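Local coordinates for putative pachytene checkpoint protein 2 (Caenorhabditis elegans, PDB 4XGU), which uses ATP hydrolysis as a hexameric AAA+ ATPase to remodel partner proteins and probably acts in meiotic recombination, at the interface of chains A and B. Residues are numbered along the deposited sequence; one frame, centred on the assembly and turned at random. Chains: chain A/B, Putative pachytene checkpoint protein 2.

The interface of chains A and B. Residues chain A 338, 341, 343, 392, 395-396; chain B 155-156, 158-159, 162, 164, 169.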
ATOM      1  N   LEU A 338      34.302   8.471  34.285  1.00 66.40           N
ATOM      2  CA  LEU A 338      35.441   9.187  33.721  1.00 64.27           C
ATOM      3  C   LEU A 338      36.627   9.138  34.675  1.00 65.47           C
ATOM      4  O   LEU A 338      37.780   9.101  34.249  1.00 67.82           O
ATOM      5  CB  LEU A 338      35.074  10.641  33.423  1.00 67.01           C
ATOM      6  CG  LEU A 338      33.974  10.913  32.399  1.00 65.19           C
ATOM      7  CD1 LEU A 338      33.682  12.401  32.345  1.00 63.95           C
ATOM      8  CD2 LEU A 338      34.376  10.396  31.028  1.00 65.19           C
ATOM      9  N   ILE A 341      38.334   5.755  34.558  1.00 94.75           N
ATOM     10  CA  ILE A 341      39.147   5.707  33.350  1.00 94.10           C
ATOM     11  C   ILE A 341      40.525   6.314  33.562  1.00 96.94           C
ATOM     12  O   ILE A 341      41.545   5.714  33.228  1.00105.14           O
ATOM     13  CB  ILE A 341      38.467   6.458  32.203  1.00 86.81           C
ATOM     14  CG1 ILE A 341      37.198   5.733  31.771  1.00 85.61           C
ATOM     15  CG2 ILE A 341      39.417   6.616  31.037  1.00 87.14           C
ATOM     16  CD1 ILE A 341      36.261   6.616  31.002  1.00 88.60           C
ATOM     17  N   VAL A 343      40.444   9.808  32.956  1.00 69.52           N
ATOM     18  CA  VAL A 343      40.111  11.086  32.339  1.00 65.02           C
ATOM     19  C   VAL A 343      40.014  12.162  33.410  1.00 65.86           C
ATOM     20  O   VAL A 343      40.653  13.207  33.306  1.00 72.36           O
ATOM     21  CB  VAL A 343      38.787  11.022  31.552  1.00 61.88           C
ATOM     22  CG1 VAL A 343      38.317  12.421  31.192  1.00 58.91           C
ATOM     23  CG2 VAL A 343      38.953  10.175  30.300  1.00 60.23           C
ATOM     24  N   THR A 392      31.014  12.974  26.758  1.00 69.29           N
ATOM     25  CA  THR A 392      31.905  12.924  25.604  1.00 67.06           C
ATOM     26  C   THR A 392      32.046  14.313  24.979  1.00 65.77           C
ATOM     27  O   THR A 392      33.019  14.591  24.280  1.00 67.60           O
ATOM     28  CB  THR A 392      31.428  11.910  24.544  1.00 64.95           C
ATOM     29  OG1 THR A 392      32.448  11.749  23.550  1.00 65.18           O
ATOM     30  CG2 THR A 392      30.161  12.376  23.869  1.00 73.20           C
ATOM     31  N   TYR A 395      34.654  16.038  27.280  1.00 62.44           N
ATOM     32  CA  TYR A 395      36.012  15.607  26.981  1.00 57.05           C
ATOM     33  C   TYR A 395      36.598  16.404  25.820  1.00 62.29           C
ATOM     34  O   TYR A 395      37.794  16.688  25.795  1.00 67.01           O
ATOM     35  CB  TYR A 395      36.037  14.113  26.662  1.00 55.48           C
ATOM     36  CG  TYR A 395      37.377  13.457  26.901  1.00 59.04           C
ATOM     37  CD1 TYR A 395      38.408  14.148  27.520  1.00 62.80           C
ATOM     38  CD2 TYR A 395      37.613  12.147  26.504  1.00 66.61           C
ATOM     39  CE1 TYR A 395      39.636  13.554  27.741  1.00 72.26           C
ATOM     40  CE2 TYR A 395      38.840  11.543  26.719  1.00 69.95           C
ATOM     41  CZ  TYR A 395      39.848  12.251  27.338  1.00 71.78           C
ATOM     42  OH  TYR A 395      41.072  11.658  27.555  1.00 65.61           O
ATOM     43  N   SER A 396      35.752  16.772  24.863  1.00 67.45           N
ATOM     44  CA  SER A 396      36.213  17.495  23.682  1.00 68.80           C
ATOM     45  C   SER A 396      36.576  18.942  24.009  1.00 71.04           C
ATOM     46  O   SER A 396      37.495  19.506  23.416  1.00 80.63           O
ATOM     47  CB  SER A 396      35.152  17.462  22.581  1.00 71.76           C
ATOM     48  OG  SER A 396      34.024  18.239  22.936  1.00 75.99           O
TER
ATOM     49  N   ALA B 155      37.517  12.653  20.927  1.00 56.54           N
ATOM     50  CA  ALA B 155      37.058  12.322  22.267  1.00 53.10           C
ATOM     51  C   ALA B 155      36.376  10.958  22.273  1.00 60.03           C
ATOM     52  O   ALA B 155      36.594  10.152  23.177  1.00 63.72           O
ATOM     53  CB  ALA B 155      36.114  13.393  22.784  1.00 52.74           C
ATOM     54  N   LEU B 156      35.551  10.708  21.260  1.00 60.39           N
ATOM     55  CA  LEU B 156      34.889   9.416  21.116  1.00 59.67           C
ATOM     56  C   LEU B 156      35.915   8.299  20.996  1.00 65.88           C
ATOM     57  O   LEU B 156      35.769   7.243  21.608  1.00 74.12           O
ATOM     58  CB  LEU B 156      33.968   9.407  19.896  1.00 61.58           C
ATOM     59  CG  LEU B 156      32.642  10.157  20.003  1.00 62.27           C
ATOM     60  CD1 LEU B 156      31.896  10.069  18.688  1.00 60.76           C
ATOM     61  CD2 LEU B 156      31.801   9.589  21.129  1.00 69.68           C
ATOM     62  N   ARG B 158      39.200   8.450  21.922  1.00 66.49           N
ATOM     63  CA  ARG B 158      39.991   8.387  23.149  1.00 70.42           C
ATOM     64  C   ARG B 158      39.263   7.611  24.239  1.00 75.54           C
ATOM     65  O   ARG B 158      39.847   6.745  24.891  1.00 84.91           O
ATOM     66  CB  ARG B 158      40.329   9.795  23.646  1.00 77.63           C
ATOM     67  CG  ARG B 158      41.791  10.175  23.486  1.00 80.96           C
ATOM     68  CD  ARG B 158      42.059  11.594  23.970  1.00 84.88           C
ATOM     69  NE  ARG B 158      41.541  12.600  23.044  1.00 91.61           N
ATOM     70  CZ  ARG B 158      40.727  13.594  23.393  1.00 95.57           C
ATOM     71  NH1 ARG B 158      40.334  13.719  24.651  1.00100.43           N
ATOM     72  NH2 ARG B 158      40.306  14.465  22.484  1.00 94.48           N
ATOM     73  N   LEU B 159      37.988   7.929  24.433  1.00 69.45           N
ATOM     74  CA  LEU B 159      37.158   7.222  25.400  1.00 67.36           C
ATOM     75  C   LEU B 159      37.071   5.742  25.059  1.00 75.86           C
ATOM     76  O   LEU B 159      37.311   4.885  25.908  1.00 78.66           O
ATOM     77  CB  LEU B 159      35.755   7.829  25.448  1.00 61.61           C
ATOM     78  CG  LEU B 159      35.612   9.176  26.154  1.00 62.38           C
ATOM     79  CD1 LEU B 159      34.222   9.747  25.927  1.00 63.05           C
ATOM     80  CD2 LEU B 159      35.891   9.018  27.638  1.00 66.84           C
ATOM     81  N   LYS B 162      39.926   3.744  25.852  1.00 82.65           N
ATOM     82  CA  LYS B 162      40.038   3.552  27.293  1.00 75.62           C
ATOM     83  C   LYS B 162      38.941   2.641  27.836  1.00 79.29           C
ATOM     84  O   LYS B 162      38.776   2.510  29.049  1.00 79.83           O
ATOM     85  CB  LYS B 162      40.009   4.903  28.005  1.00 73.16           C
ATOM     86  CG  LYS B 162      41.274   5.724  27.804  1.00 75.89           C
ATOM     87  CD  LYS B 162      41.000   7.213  27.925  1.00 82.61           C
ATOM     88  CE  LYS B 162      42.277   8.027  27.789  1.00 84.84           C
ATOM     89  NZ  LYS B 162      43.185   7.830  28.953  1.00 92.07           N
ATOM     90  N   VAL B 164      35.446   2.563  27.862  1.00 84.43           N
ATOM     91  CA  VAL B 164      34.353   3.090  28.668  1.00 84.47           C
ATOM     92  C   VAL B 164      33.160   2.151  28.650  1.00 86.83           C
ATOM     93  O   VAL B 164      32.805   1.616  27.602  1.00 90.52           O
ATOM     94  CB  VAL B 164      33.894   4.470  28.169  1.00 84.17           C
ATOM     95  CG1 VAL B 164      32.883   5.078  29.133  1.00 87.62           C
ATOM     96  CG2 VAL B 164      35.078   5.386  28.003  1.00 91.93           C
ATOM     97  N   ILE B 169      28.155   5.404  30.446  1.00 72.91           N
ATOM     98  CA  ILE B 169      28.319   6.546  29.555  1.00 75.69           C
ATOM     99  C   ILE B 169      28.009   6.156  28.115  1.00 80.50           C
ATOM    100  O   ILE B 169      28.591   5.217  27.576  1.00 84.03           O
ATOM    101  CB  ILE B 169      29.739   7.125  29.638  1.00 71.98           C
ATOM    102  CG1 ILE B 169      29.978   7.733  31.020  1.00 73.59           C
ATOM    103  CG2 ILE B 169      29.955   8.170  28.554  1.00 70.38           C
ATOM    104  CD1 ILE B 169      31.313   8.416  31.162  1.00 71.67           C
TER
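A largely apolar subunit-subunit interface joins neighbouring protomers of a hexameric AAA+ ATPase of the PCH2 subfamily: the helical lid region of chain A docks on the ATPase core of chain B, the lid-on-neighbouring-core packing typical of AAA+ rings. Helices 324-341 and 390-397 of chain A meet helix 145-161 of chain B and the loop after it. A:Tyr395 buries 90 Å² against chain B, the largest area among the residues of this patch, its CG anti to the backbone N (chi1 -156°), so that the ring reaches across to B:Arg158. There the guanidinium NH1 sits over the middle of one ring face, 3.1 Å from the centroid of A:Tyr395, as a cation-pi contact. The arginine chain bends at chi3 (-74°), and its guanidinium stands steeply on the ring, the planes 74° apart, pointing an edge rather than a face at the tyrosine. On the other ring face lies A:Val343 CG1, offset toward the rim, while B:Leu159 CG abuts A:Tyr395 CD2 at 3.6 Å. An alanine in place of A:Tyr395 would remove the ring, and would probably cost B:Arg158 its cation-pi partner and leave B:Leu159 less tightly packed. B:Leu159 forks between the two lid helices: CD1 lies 3.8 Å from A:Thr392 CB, and CD2 approaches A:Leu338 CD2 obliquely at 4.0 Å. The hydroxyl OG1 of A:Thr392, anti to its backbone N, faces the methyl groups B:Leu156 CD2 and B:Leu159 CD1 in van der Waals contact. The same CD2 of A:Leu338 also meets B:Ile169 CD1 at 3.6 Å, the two side chains crossing at about a right angle. A:Ile341 uses both branches: CD1 touches B:Val164 CG2 at 3.5 Å, and CG2 rests against the aliphatic stem of B:Lys162, 3.5 Å from CB. That lysine bends at chi4, its CE passing 3.8 Å from the phenol oxygen OH of A:Tyr395.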